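Local coordinates for protein N-acetylglucosamine-specific lectin (Saxidomus purpuratus, PDB 6A7T) that binds carbohydrates such as N-acetylglucosamine and N-acetylgalactosamine as a C-type lectin whose sugar recognition does not depend on calcium, at residues Tyr87-Tyr101 and Trp114-Tyr128. Numbering follows the deposited sequence. Where two conformers were deposited one is given.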
loop_
_atom_site.group_PDB
_atom_site.type_symbol
_atom_site.label_atom_id
_atom_site.label_comp_id
_atom_site.label_asym_id
_atom_site.label_seq_id
_atom_site.Cartn_x
_atom_site.Cartn_y
_atom_site.Cartn_z
ATOM N N TYR B 87 22.487 13.224 5.857
ATOM C CA TYR B 87 21.020 13.293 5.467
ATOM C C TYR B 87 20.902 13.258 3.946
ATOM O O TYR B 87 21.715 13.829 3.247
ATOM C CB TYR B 87 20.279 14.523 6.021
ATOM C CG TYR B 87 20.747 15.863 5.524
ATOM C CD1 TYR B 87 21.828 16.459 6.134
ATOM C CD2 TYR B 87 20.116 16.537 4.490
ATOM C CE1 TYR B 87 22.280 17.696 5.730
ATOM C CE2 TYR B 87 20.560 17.784 4.082
ATOM C CZ TYR B 87 21.658 18.354 4.698
ATOM O OH TYR B 87 22.180 19.574 4.333
ATOM N N TYR B 88 19.781 12.657 3.448
ATOM C CA TYR B 88 19.440 12.560 2.024
ATOM C C TYR B 88 17.925 12.831 1.867
ATOM O O TYR B 88 17.141 12.245 2.605
ATOM C CB TYR B 88 19.733 11.180 1.450
ATOM C CG TYR B 88 21.190 10.825 1.296
ATOM C CD1 TYR B 88 21.974 10.573 2.411
ATOM C CD2 TYR B 88 21.757 10.726 0.034
ATOM C CE1 TYR B 88 23.303 10.182 2.285
ATOM C CE2 TYR B 88 23.115 10.428 -0.094
ATOM C CZ TYR B 88 23.857 10.099 1.022
ATOM O OH TYR B 88 25.180 9.783 0.837
ATOM N N TRP B 89 17.569 13.717 0.948
ATOM C CA TRP B 89 16.151 13.981 0.645
ATOM C C TRP B 89 15.477 12.740 0.036
ATOM O O TRP B 89 16.036 12.046 -0.820
ATOM C CB TRP B 89 16.006 15.206 -0.264
ATOM C CG TRP B 89 16.582 16.473 0.295
ATOM C CD1 TRP B 89 17.525 17.281 -0.294
ATOM C CD2 TRP B 89 16.259 17.089 1.556
ATOM N NE1 TRP B 89 17.806 18.346 0.514
ATOM C CE2 TRP B 89 17.089 18.228 1.677
ATOM C CE3 TRP B 89 15.410 16.783 2.618
ATOM C CZ2 TRP B 89 17.002 19.090 2.770
ATOM C CZ3 TRP B 89 15.362 17.605 3.723
ATOM C CH2 TRP B 89 16.138 18.771 3.787
ATOM N N ILE B 90 14.219 12.555 0.461
ATOM C CA ILE B 90 13.325 11.498 -0.080
ATOM C C ILE B 90 11.965 12.100 -0.478
ATOM O O ILE B 90 11.650 13.229 -0.222
ATOM C CB ILE B 90 13.210 10.351 0.925
ATOM C CG1 ILE B 90 12.479 10.731 2.210
ATOM C CG2 ILE B 90 14.602 9.751 1.240
ATOM C CD1 ILE B 90 12.178 9.528 3.106
ATOM N N GLY B 91 11.110 11.243 -1.076
ATOM C CA GLY B 91 9.960 11.744 -1.808
ATOM C C GLY B 91 8.708 11.897 -0.959
ATOM O O GLY B 91 7.606 11.428 -1.391
ATOM N N ALA B 92 8.792 12.582 0.166
ATOM C CA ALA B 92 7.614 12.843 0.947
ATOM C C ALA B 92 7.708 14.277 1.443
ATOM O O ALA B 92 8.826 14.753 1.704
ATOM C CB ALA B 92 7.514 11.878 2.085
ATOM N N ARG B 93 6.552 14.950 1.483
ATOM C CA ARG B 93 6.434 16.228 2.117
ATOM C C ARG B 93 4.999 16.419 2.612
ATOM O O ARG B 93 4.120 15.604 2.375
ATOM C CB ARG B 93 6.911 17.398 1.247
ATOM C CG ARG B 93 5.986 17.865 0.141
ATOM C CD ARG B 93 6.470 19.171 -0.484
ATOM N NE ARG B 93 6.437 20.408 0.297
ATOM C CZ ARG B 93 7.050 21.543 -0.078
ATOM N NH1 ARG B 93 7.610 21.639 -1.276
ATOM N NH2 ARG B 93 7.077 22.587 0.723
ATOM N N TRP B 94 4.845 17.455 3.430
ATOM C CA TRP B 94 3.541 17.932 3.892
ATOM C C TRP B 94 2.694 18.419 2.736
ATOM O O TRP B 94 3.169 19.132 1.875
ATOM C CB TRP B 94 3.754 19.111 4.832
ATOM C CG TRP B 94 2.432 19.576 5.360
ATOM C CD1 TRP B 94 1.670 20.632 4.955
ATOM C CD2 TRP B 94 1.719 18.924 6.411
ATOM N NE1 TRP B 94 0.498 20.650 5.682
ATOM C CE2 TRP B 94 0.520 19.642 6.601
ATOM C CE3 TRP B 94 1.975 17.816 7.218
ATOM C CZ2 TRP B 94 -0.408 19.262 7.561
ATOM C CZ3 TRP B 94 1.051 17.446 8.167
ATOM C CH2 TRP B 94 -0.123 18.171 8.347
ATOM N N ASN B 95 1.421 18.051 2.754
ATOM C CA ASN B 95 0.464 18.619 1.759
ATOM C C ASN B 95 -0.727 19.132 2.557
ATOM O O ASN B 95 -1.254 18.422 3.405
ATOM C CB ASN B 95 0.089 17.627 0.656
ATOM C CG ASN B 95 -0.765 18.266 -0.421
ATOM O OD1 ASN B 95 -0.279 18.709 -1.462
ATOM N ND2 ASN B 95 -2.049 18.334 -0.162
ATOM N N GLU B 96 -1.059 20.403 2.322
ATOM C CA GLU B 96 -2.071 21.072 3.136
ATOM C C GLU B 96 -3.442 20.490 2.787
ATOM O O GLU B 96 -4.213 20.221 3.691
ATOM C CB GLU B 96 -2.032 22.589 2.966
ATOM C CG GLU B 96 -2.883 23.335 3.986
ATOM C CD GLU B 96 -2.546 23.164 5.461
ATOM O OE1 GLU B 96 -1.400 22.813 5.783
ATOM O OE2 GLU B 96 -3.450 23.391 6.312
ATOM N N GLU B 97 -3.724 20.266 1.493
ATOM C CA GLU B 97 -5.069 19.693 1.179
ATOM C C GLU B 97 -5.191 18.277 1.749
ATOM O O GLU B 97 -6.206 17.908 2.300
ATOM C CB GLU B 97 -5.360 19.679 -0.317
ATOM C CG GLU B 97 -5.724 21.040 -0.840
ATOM C CD GLU B 97 -4.586 21.887 -1.381
ATOM O OE1 GLU B 97 -3.361 21.577 -1.069
ATOM O OE2 GLU B 97 -4.922 22.809 -2.159
ATOM N N HIS B 98 -4.147 17.439 1.619
ATOM C CA HIS B 98 -4.127 16.115 2.268
ATOM C C HIS B 98 -4.177 16.267 3.793
ATOM O O HIS B 98 -4.659 15.414 4.459
ATOM C CB HIS B 98 -2.875 15.333 1.838
ATOM C CG HIS B 98 -2.942 14.810 0.444
ATOM N ND1 HIS B 98 -3.978 13.958 0.014
ATOM C CD2 HIS B 98 -2.093 14.945 -0.599
ATOM C CE1 HIS B 98 -3.778 13.654 -1.253
ATOM N NE2 HIS B 98 -2.633 14.236 -1.654
ATOM N N ASN B 99 -3.618 17.382 4.288
ATOM C CA ASN B 99 -3.459 17.695 5.711
ATOM C C ASN B 99 -2.700 16.554 6.388
ATOM O O ASN B 99 -3.005 16.131 7.523
ATOM C CB ASN B 99 -4.789 17.994 6.425
ATOM C CG ASN B 99 -4.627 18.575 7.827
ATOM O OD1 ASN B 99 -3.721 19.356 8.111
ATOM N ND2 ASN B 99 -5.539 18.232 8.726
ATOM N N ASP B 100 -1.636 16.096 5.701
ATOM C CA ASP B 100 -0.765 15.076 6.289
ATOM C C ASP B 100 0.570 14.997 5.542
ATOM O O ASP B 100 0.789 15.647 4.517
ATOM C CB ASP B 100 -1.426 13.694 6.352
ATOM C CG ASP B 100 -1.728 12.984 5.039
ATOM O OD1 ASP B 100 -1.110 13.298 3.987
ATOM O OD2 ASP B 100 -2.617 12.093 5.067
ATOM N N TYR B 101 1.445 14.179 6.109
ATOM C CA TYR B 101 2.678 13.730 5.432
ATOM C C TYR B 101 2.406 12.444 4.652
ATOM O O TYR B 101 1.913 11.512 5.210
ATOM C CB TYR B 101 3.784 13.430 6.435
ATOM C CG TYR B 101 4.462 14.623 7.063
ATOM C CD1 TYR B 101 5.213 15.522 6.312
ATOM C CD2 TYR B 101 4.403 14.809 8.435
ATOM C CE1 TYR B 101 5.857 16.594 6.922
ATOM C CE2 TYR B 101 5.045 15.873 9.054
ATOM C CZ TYR B 101 5.813 16.747 8.299
ATOM O OH TYR B 101 6.421 17.859 8.852
ATOM N N TRP B 114 9.714 6.857 10.453
ATOM C CA TRP B 114 10.168 8.013 11.305
ATOM C C TRP B 114 11.172 7.561 12.366
ATOM O O TRP B 114 11.071 6.490 12.982
ATOM C CB TRP B 114 8.997 8.664 12.023
ATOM C CG TRP B 114 7.975 9.317 11.178
ATOM C CD1 TRP B 114 6.696 8.891 10.973
ATOM C CD2 TRP B 114 8.152 10.519 10.435
ATOM N NE1 TRP B 114 6.037 9.794 10.195
ATOM C CE2 TRP B 114 6.916 10.787 9.818
ATOM C CE3 TRP B 114 9.235 11.380 10.218
ATOM C CZ2 TRP B 114 6.713 11.896 9.012
ATOM C CZ3 TRP B 114 9.019 12.481 9.428
ATOM C CH2 TRP B 114 7.787 12.733 8.832
ATOM N N GLY B 115 12.179 8.416 12.588
ATOM C CA GLY B 115 13.112 8.196 13.642
ATOM C C GLY B 115 12.407 8.387 14.987
ATOM O O GLY B 115 11.345 9.006 15.044
ATOM N N PRO B 116 12.975 7.880 16.097
ATOM C CA PRO B 116 12.452 8.229 17.429
ATOM C C PRO B 116 12.279 9.738 17.671
ATOM O O PRO B 116 13.129 10.584 17.353
ATOM C CB PRO B 116 13.518 7.578 18.312
ATOM C CG PRO B 116 13.933 6.358 17.535
ATOM C CD PRO B 116 14.121 6.973 16.170
ATOM N N GLY B 117 11.117 10.103 18.185
ATOM C CA GLY B 117 10.836 11.470 18.452
ATOM C C GLY B 117 10.322 12.229 17.245
ATOM O O GLY B 117 9.924 13.383 17.390
ATOM N N LYS B 118 10.319 11.600 16.055
ATOM C CA LYS B 118 9.865 12.289 14.837
ATOM C C LYS B 118 8.501 11.719 14.430
ATOM O O LYS B 118 8.202 10.579 14.771
ATOM C CB LYS B 118 10.917 12.108 13.735
ATOM C CG LYS B 118 12.341 12.439 14.161
ATOM C CD LYS B 118 12.493 13.862 14.636
ATOM C CE LYS B 118 13.938 14.296 14.760
ATOM N NZ LYS B 118 14.018 15.727 15.116
ATOM N N PRO B 119 7.697 12.513 13.704
ATOM C CA PRO B 119 8.028 13.839 13.206
ATOM C C PRO B 119 7.901 15.020 14.187
ATOM O O PRO B 119 7.154 14.947 15.150
ATOM C CB PRO B 119 7.024 14.054 12.073
ATOM C CG PRO B 119 5.813 13.286 12.554
ATOM C CD PRO B 119 6.392 12.061 13.214
ATOM N N ASP B 120 8.545 16.143 13.870
ATOM C CA ASP B 120 8.347 17.427 14.598
ATOM C C ASP B 120 7.027 18.112 14.215
ATOM O O ASP B 120 6.564 19.006 14.945
ATOM C CB ASP B 120 9.534 18.331 14.354
ATOM C CG ASP B 120 10.747 17.813 15.093
ATOM O OD1 ASP B 120 10.680 17.780 16.351
ATOM O OD2 ASP B 120 11.723 17.421 14.431
ATOM N N ASN B 121 6.451 17.735 13.060
ATOM C CA ASN B 121 5.182 18.305 12.533
ATOM C C ASN B 121 5.408 19.774 12.201
ATOM O O ASN B 121 4.724 20.676 12.715
ATOM C CB ASN B 121 4.000 18.036 13.474
ATOM C CG ASN B 121 3.659 16.565 13.498
ATOM O OD1 ASN B 121 3.564 15.938 14.545
ATOM N ND2 ASN B 121 3.509 15.995 12.321
ATOM N N ASN B 122 6.368 20.004 11.308
ATOM C CA ASN B 122 6.798 21.321 10.972
ATOM C C ASN B 122 6.301 21.652 9.562
ATOM O O ASN B 122 6.741 22.616 8.936
ATOM C CB ASN B 122 8.309 21.423 11.239
ATOM C CG ASN B 122 9.134 20.418 10.448
ATOM O OD1 ASN B 122 8.624 19.797 9.513
ATOM N ND2 ASN B 122 10.423 20.333 10.747
ATOM N N LYS B 123 5.359 20.828 9.058
ATOM C CA LYS B 123 4.861 20.965 7.707
ATOM C C LYS B 123 6.013 21.035 6.701
ATOM O O LYS B 123 5.988 21.777 5.706
ATOM C CB LYS B 123 3.958 22.197 7.606
ATOM C CG LYS B 123 2.751 22.077 8.517
ATOM C CD LYS B 123 1.599 22.963 8.170
ATOM C CE LYS B 123 0.366 22.640 9.008
ATOM N NZ LYS B 123 -0.830 23.354 8.482
ATOM N N GLY B 124 6.979 20.157 6.899
ATOM C CA GLY B 124 8.153 20.226 6.091
ATOM C C GLY B 124 8.290 19.128 5.042
ATOM O O GLY B 124 7.316 18.557 4.539
ATOM N N CYS B 125 9.552 18.841 4.721
ATOM C CA CYS B 125 9.956 17.845 3.722
ATOM C C CYS B 125 10.801 16.765 4.400
ATOM O O CYS B 125 11.465 17.039 5.357
ATOM C CB CYS B 125 10.734 18.464 2.570
ATOM S SG CYS B 125 9.748 19.589 1.549
ATOM N N LEU B 126 10.735 15.539 3.882
ATOM C CA LEU B 126 11.389 14.413 4.540
ATOM C C LEU B 126 12.779 14.119 3.928
ATOM O O LEU B 126 13.024 14.283 2.728
ATOM C CB LEU B 126 10.524 13.144 4.443
ATOM C CG LEU B 126 9.507 12.973 5.579
ATOM C CD1 LEU B 126 8.394 13.996 5.398
ATOM C CD2 LEU B 126 8.979 11.539 5.672
ATOM N N ASP B 127 13.653 13.654 4.807
ATOM C CA ASP B 127 14.953 13.041 4.516
ATOM C C ASP B 127 15.114 11.761 5.309
ATOM O O ASP B 127 14.284 11.400 6.184
ATOM C CB ASP B 127 16.129 13.980 4.867
ATOM C CG ASP B 127 16.165 14.442 6.316
ATOM O OD1 ASP B 127 15.742 13.676 7.198
ATOM O OD2 ASP B 127 16.807 15.525 6.549
ATOM N N TYR B 128 16.128 10.965 4.964
ATOM C CA TYR B 128 16.743 10.025 5.890
ATOM C C TYR B 128 17.842 10.819 6.623
ATOM O O TYR B 128 18.546 11.605 5.982
ATOM C CB TYR B 128 17.404 8.829 5.206
ATOM C CG TYR B 128 16.463 7.694 4.949
ATOM C CD1 TYR B 128 16.313 6.689 5.877
ATOM C CD2 TYR B 128 15.773 7.606 3.765
ATOM C CE1 TYR B 128 15.411 5.652 5.689
ATOM C CE2 TYR B 128 14.876 6.579 3.553
ATOM C CZ TYR B 128 14.715 5.585 4.499
ATOM O OH TYR B 128 13.796 4.581 4.307
#
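Tyr-88 and Tyr-128 form a hydrogen-bonded antiparallel pair, and from there strand 87-95 runs beside strand 125-128 in the C-type lectin sheet ordered 100-103, 87-95, 125-131, 134-141. The ladder is broken by a beta bulge: the register slips by two residues between Trp-89/Asp-127 and Arg-93/Cys-125, with Gly-91 at the corner in an inverse gamma turn. Leu-126 spans the bulge, its O taking Ile-90 N and its N giving to Ala-92 O; Trp-94 N to Gly-124 O follows.

At the bulge, Ile-90 CG2 meets the edge of the Tyr-128 ring, 3.5 Å from CD2. Further along, Cys-125 SG, disulfide-bonded to Cys-144, lies over one face of the Arg-93 guanidinium, whose NH1 forms a salt bridge with Glu-50.

The 114-124 loop, whose Lys-118 binds the sugar in a complex of this lectin but has none bound here, packs on Tyr-101 of edge strand 100-103. Trp-114 points its edge at one face of that ring (planes at 64°), while Trp-94 CE3 sits over the opposite face. Tyr-101 OH accepts a nearly straight bond from Gly-124 N (3.1 Å, 169°) and a more bent one from Asn-122 N, tying down the loop next to Asp-140.

Lys-123, extended beyond CG, lies across Trp-94, its CG 3.8 Å from the five-membered ring centroid. Glu-96 OE1 takes a salt bridge from Lys-123 NZ on its syn side (2.8 Å) and Trp-94 NE1 on its anti side, tilted from the carboxylate plane (2.9 Å).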